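Local coordinates for protein PrgX (Enterococcus faecalis, PDB 2AWI) that is the receptor for the peptide sex pheromone cCF10, probably binding DNA as a repressor and regulating conjugation, at residues K49-E52 with N57-E60. The protein carries 1 engineered substitution. Sequence-based numbering, arbitrary orientation.
Sequences KFSE and NFFE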
# COMPACT_ATOMS: atom_id res chain seq x y z
N LYS A 49 -4.33 -9.89 54.67
CA LYS A 49 -3.12 -10.00 55.47
C LYS A 49 -2.32 -11.25 55.10
O LYS A 49 -1.11 -11.18 54.89
CB LYS A 49 -3.45 -10.03 56.96
CG LYS A 49 -3.70 -8.66 57.56
CD LYS A 49 -4.09 -8.76 59.03
CE LYS A 49 -4.44 -7.38 59.59
NZ LYS A 49 -5.04 -7.47 60.95
N PHE A 50 -2.99 -12.40 54.99
CA PHE A 50 -2.27 -13.62 54.63
C PHE A 50 -1.69 -13.44 53.24
O PHE A 50 -0.58 -13.88 52.95
CB PHE A 50 -3.22 -14.83 54.65
CG PHE A 50 -3.80 -15.13 56.00
CD1 PHE A 50 -3.05 -14.98 57.16
CD2 PHE A 50 -5.09 -15.62 56.11
CE1 PHE A 50 -3.57 -15.32 58.40
CE2 PHE A 50 -5.62 -15.97 57.35
CZ PHE A 50 -4.86 -15.82 58.50
N SER A 51 -2.46 -12.78 52.38
CA SER A 51 -2.05 -12.51 51.01
C SER A 51 -0.73 -11.76 50.97
O SER A 51 0.16 -12.10 50.19
CB SER A 51 -3.13 -11.70 50.29
OG SER A 51 -2.67 -11.25 49.04
N GLU A 52 -0.60 -10.73 51.80
CA GLU A 52 0.62 -9.96 51.84
C GLU A 52 1.77 -10.81 52.38
O GLU A 52 2.93 -10.64 51.96
CB GLU A 52 0.46 -8.71 52.72
CG GLU A 52 1.70 -7.84 52.74
CD GLU A 52 1.57 -6.63 53.64
OE1 GLU A 52 2.54 -5.84 53.68
OE2 GLU A 52 0.52 -6.48 54.29
N ASN A 57 -0.63 -11.96 44.96
CA ASN A 57 -1.73 -11.02 44.80
C ASN A 57 -3.10 -11.51 45.30
O ASN A 57 -3.56 -12.60 44.96
CB ASN A 57 -1.79 -10.57 43.34
CG ASN A 57 -0.52 -9.84 42.91
OD1 ASN A 57 -0.32 -8.67 43.22
ND2 ASN A 57 0.36 -10.55 42.21
N PHE A 58 -3.72 -10.68 46.13
CA PHE A 58 -5.03 -10.93 46.72
C PHE A 58 -6.09 -11.41 45.72
O PHE A 58 -6.79 -12.39 45.98
CB PHE A 58 -5.49 -9.66 47.43
CG PHE A 58 -6.82 -9.78 48.12
CD1 PHE A 58 -6.98 -10.63 49.20
CD2 PHE A 58 -7.90 -9.01 47.71
CE1 PHE A 58 -8.20 -10.70 49.88
CE2 PHE A 58 -9.13 -9.08 48.38
CZ PHE A 58 -9.27 -9.92 49.46
N PHE A 59 -6.23 -10.73 44.58
CA PHE A 59 -7.22 -11.13 43.60
C PHE A 59 -6.92 -12.51 43.00
O PHE A 59 -7.82 -13.30 42.75
CB PHE A 59 -7.33 -10.10 42.46
CG PHE A 59 -8.04 -8.83 42.84
CD1 PHE A 59 -8.12 -7.78 41.93
CD2 PHE A 59 -8.62 -8.66 44.09
CE1 PHE A 59 -8.77 -6.58 42.26
CE2 PHE A 59 -9.27 -7.47 44.43
CZ PHE A 59 -9.34 -6.43 43.52
N GLU A 60 -5.64 -12.78 42.77
CA GLU A 60 -5.25 -14.06 42.19
C GLU A 60 -5.68 -15.19 43.11
O GLU A 60 -6.15 -16.23 42.66
CB GLU A 60 -3.74 -14.15 41.98
CG GLU A 60 -3.35 -15.34 41.13
CD GLU A 60 -1.85 -15.56 41.03
OE1 GLU A 60 -1.13 -14.57 40.86
OE2 GLU A 60 -1.41 -16.73 41.12
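S51 meets the start of the next helix at F58, where the CA atoms of the two residues come within 5.5 Å. The CB of S51 points at segment 57-60. S51 CB lies 4.1 Å from F58 CD1, at the edge of the ring and near its plane. One bond further, S51 OG stands anti to its own backbone N (chi1 171°). This rotation carries the hydroxyl across to the first turn of helix 58-67. S51 OG is 3.1 Å from F58 N, but the angle is too poor for a hydrogen bond. S51 OG also lies 3.6 Å from F58 CB. The hydroxyl is instead hydrogen-bonded to V56 O, in the link between the helices, so this buried polar group is satisfied.

F58 sends its ring back along helix 44-54, with CG anti to the backbone N (chi1 -179°). The ring also touches V44 and L47 of that helix. The CB of F59 points away from segment 49-52, and its ring packs edge-to-face with F59 of the second subunit.

The contact closes the short turn joining helix 44-54 to helix 58-67. It belongs to the compact helical bundle of an XRE-type (HTH_3) helix-turn-helix domain, consistent with DNA binding.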